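Local coordinates for protein YCGM (Escherichia coli, PDB 1NR9) that belongs to the fumarylacetoacetate hydrolase family and binds a magnesium ion at a site built from acidic side chains, at residues V69-E74 and E157-G162. Residues are numbered along the deposited sequence; the frame is centred on the assembly and turned at random.
Sequences VHHEVE and EQRQQG. With MG (magnesium ion), chain E.
Arg159 meets the ring of His71 where strand 157-163, an outer strand of the four-stranded antiparallel sheet, faces strand 69-79 of the mixed sheet. Arg159 NE forms a salt bridge with Glu157 OE1, which it reaches from above the carboxylate plane at 3.2 Å; that oxygen lies near the guanidinium plane of Arg159. The Arg159 chain runs extended from CG to NE and crosses His71 at about a right angle. Arg159 NH1, which also reaches Pro200 O in a weak hydrogen bond, lies 3.9 Å from His71 CE1, at the ring edge, and the two planes are turned 37° apart. Arg159 and Gln160 both face Leu152 in a classic beta bulge, and both point toward segment 69-74.

Gln160 makes the hydrogen bond of the contact. Its CG is anti to its carbonyl carbon (chi1 -74°), and the extended chain carries the amide to the backbone of Val73. Val73 N donates to Gln160 OE1 at 3.2 Å, nearly straight at 166°. The same oxygen sits in the plane of the His71 ring, 3.3 Å from CD2 at its edge. Val73 CG1 packs alongside the Gln160 chain, 4.0 Å from CB. At the other end of the amide, Gln160 NE2 donates to Thr194 OG1, and that hydroxyl also bonds to Val73 O.

The Glu72 side chain leaves the backbone away from segment 157-162, and its OE2 binds the magnesium ion at 2.4 Å, as Asp103 also does; its OE1 pairs with Lys124. The buried Gln160 amide thus satisfies a backbone N-H one residue past a metal ligand, tying the metal-bearing strand to the neighbouring sheet.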
loop_
_atom_site.group_PDB
_atom_site.type_symbol
_atom_site.label_atom_id
_atom_site.label_comp_id
_atom_site.label_asym_id
_atom_site.label_seq_id
_atom_site.Cartn_x
_atom_site.Cartn_y
_atom_site.Cartn_z
ATOM N N VAL A 69 -5.000 13.197 14.779
ATOM C CA VAL A 69 -5.361 11.913 14.202
ATOM C C VAL A 69 -6.880 11.866 14.140
ATOM O O VAL A 69 -7.533 11.947 15.176
ATOM C CB VAL A 69 -4.837 10.760 15.107
ATOM C CG1 VAL A 69 -5.180 9.405 14.513
ATOM C CG2 VAL A 69 -3.330 10.900 15.277
ATOM N N HIS A 70 -7.443 11.740 12.938
ATOM C CA HIS A 70 -8.896 11.687 12.796
ATOM C C HIS A 70 -9.478 10.291 12.667
ATOM O O HIS A 70 -8.784 9.343 12.297
ATOM C CB HIS A 70 -9.354 12.525 11.613
ATOM C CG HIS A 70 -9.298 13.996 11.869
ATOM N ND1 HIS A 70 -9.935 14.917 11.063
ATOM C CD2 HIS A 70 -8.654 14.710 12.823
ATOM C CE1 HIS A 70 -9.685 16.134 11.508
ATOM N NE2 HIS A 70 -8.909 16.037 12.574
ATOM N N HIS A 71 -10.763 10.172 12.989
ATOM C CA HIS A 71 -11.455 8.896 12.907
ATOM C C HIS A 71 -12.464 8.949 11.763
ATOM O O HIS A 71 -13.074 9.988 11.505
ATOM C CB HIS A 71 -12.191 8.590 14.218
ATOM C CG HIS A 71 -13.153 9.660 14.629
ATOM N ND1 HIS A 71 -12.856 10.599 15.596
ATOM C CD2 HIS A 71 -14.384 9.982 14.162
ATOM C CE1 HIS A 71 -13.859 11.452 15.704
ATOM N NE2 HIS A 71 -14.799 11.101 14.844
ATOM N N GLU A 72 -12.613 7.832 11.064
ATOM C CA GLU A 72 -13.567 7.736 9.978
ATOM C C GLU A 72 -14.200 6.367 10.114
ATOM O O GLU A 72 -13.573 5.367 9.775
ATOM C CB GLU A 72 -12.878 7.819 8.609
ATOM C CG GLU A 72 -12.264 9.161 8.231
ATOM C CD GLU A 72 -11.817 9.201 6.767
ATOM O OE1 GLU A 72 -11.264 10.237 6.329
ATOM O OE2 GLU A 72 -12.026 8.190 6.053
ATOM N N VAL A 73 -15.417 6.293 10.635
ATOM C CA VAL A 73 -16.058 4.987 10.739
ATOM C C VAL A 73 -16.440 4.639 9.306
ATOM O O VAL A 73 -16.855 5.518 8.545
ATOM C CB VAL A 73 -17.332 5.012 11.632
ATOM C CG1 VAL A 73 -18.396 5.888 11.013
ATOM C CG2 VAL A 73 -17.844 3.584 11.839
ATOM N N GLU A 74 -16.272 3.375 8.932
ATOM C CA GLU A 74 -16.586 2.950 7.578
ATOM C C GLU A 74 -17.007 1.479 7.537
ATOM O O GLU A 74 -16.650 0.684 8.419
ATOM C CB GLU A 74 -15.359 3.155 6.654
ATOM C CG GLU A 74 -14.718 4.576 6.671
ATOM C CD GLU A 74 -13.748 4.831 5.506
ATOM O OE1 GLU A 74 -13.674 3.980 4.590
ATOM O OE2 GLU A 74 -13.064 5.889 5.491
ATOM N N GLU A 157 -20.496 11.056 23.282
ATOM C CA GLU A 157 -21.030 11.938 22.252
ATOM C C GLU A 157 -20.922 11.326 20.865
ATOM O O GLU A 157 -19.817 11.023 20.406
ATOM C CB GLU A 157 -20.286 13.269 22.252
ATOM C CG GLU A 157 -20.573 14.093 21.023
ATOM C CD GLU A 157 -19.728 15.348 20.947
ATOM O OE1 GLU A 157 -18.494 15.257 21.143
ATOM O OE2 GLU A 157 -20.295 16.425 20.672
ATOM N N GLN A 158 -22.059 11.158 20.192
ATOM C CA GLN A 158 -22.066 10.595 18.846
ATOM C C GLN A 158 -21.514 11.633 17.880
ATOM O O GLN A 158 -21.976 12.764 17.859
ATOM C CB GLN A 158 -23.483 10.207 18.433
ATOM C CG GLN A 158 -23.509 9.349 17.189
ATOM C CD GLN A 158 -24.902 8.904 16.812
ATOM O OE1 GLN A 158 -25.759 9.719 16.464
ATOM N NE2 GLN A 158 -25.139 7.600 16.877
ATOM N N ARG A 159 -20.522 11.263 17.079
ATOM C CA ARG A 159 -19.946 12.228 16.154
ATOM C C ARG A 159 -20.180 11.887 14.704
ATOM O O ARG A 159 -20.076 12.746 13.829
ATOM C CB ARG A 159 -18.461 12.374 16.417
ATOM C CG ARG A 159 -18.189 12.982 17.757
ATOM C CD ARG A 159 -16.738 13.250 17.909
ATOM N NE ARG A 159 -16.429 13.793 19.221
ATOM C CZ ARG A 159 -15.187 13.998 19.641
ATOM N NH1 ARG A 159 -14.167 13.694 18.834
ATOM N NH2 ARG A 159 -14.969 14.511 20.852
ATOM N N GLN A 160 -20.491 10.624 14.447
ATOM C CA GLN A 160 -20.762 10.176 13.099
ATOM C C GLN A 160 -21.994 9.296 13.118
ATOM O O GLN A 160 -22.129 8.404 13.959
ATOM C CB GLN A 160 -19.556 9.434 12.519
ATOM C CG GLN A 160 -18.404 10.371 12.136
ATOM C CD GLN A 160 -17.359 9.700 11.262
ATOM O OE1 GLN A 160 -16.412 9.090 11.755
ATOM N NE2 GLN A 160 -17.539 9.799 9.952
ATOM N N GLN A 161 -22.903 9.589 12.197
ATOM C CA GLN A 161 -24.152 8.868 12.057
ATOM C C GLN A 161 -24.543 8.996 10.596
ATOM O O GLN A 161 -24.497 10.087 10.033
ATOM C CB GLN A 161 -25.224 9.496 12.947
ATOM C CG GLN A 161 -26.656 9.199 12.530
ATOM C CD GLN A 161 -26.978 7.718 12.530
ATOM O OE1 GLN A 161 -26.833 7.043 13.550
ATOM N NE2 GLN A 161 -27.423 7.205 11.386
ATOM N N GLY A 162 -24.909 7.875 9.984
ATOM C CA GLY A 162 -25.304 7.873 8.590
ATOM C C GLY A 162 -25.730 6.472 8.214
ATOM O O GLY A 162 -25.712 5.571 9.057
HETATM MG MG MG E . -11.562 8.001 3.717
HETATM O O HOH W 1 -11.860 5.492 3.535
#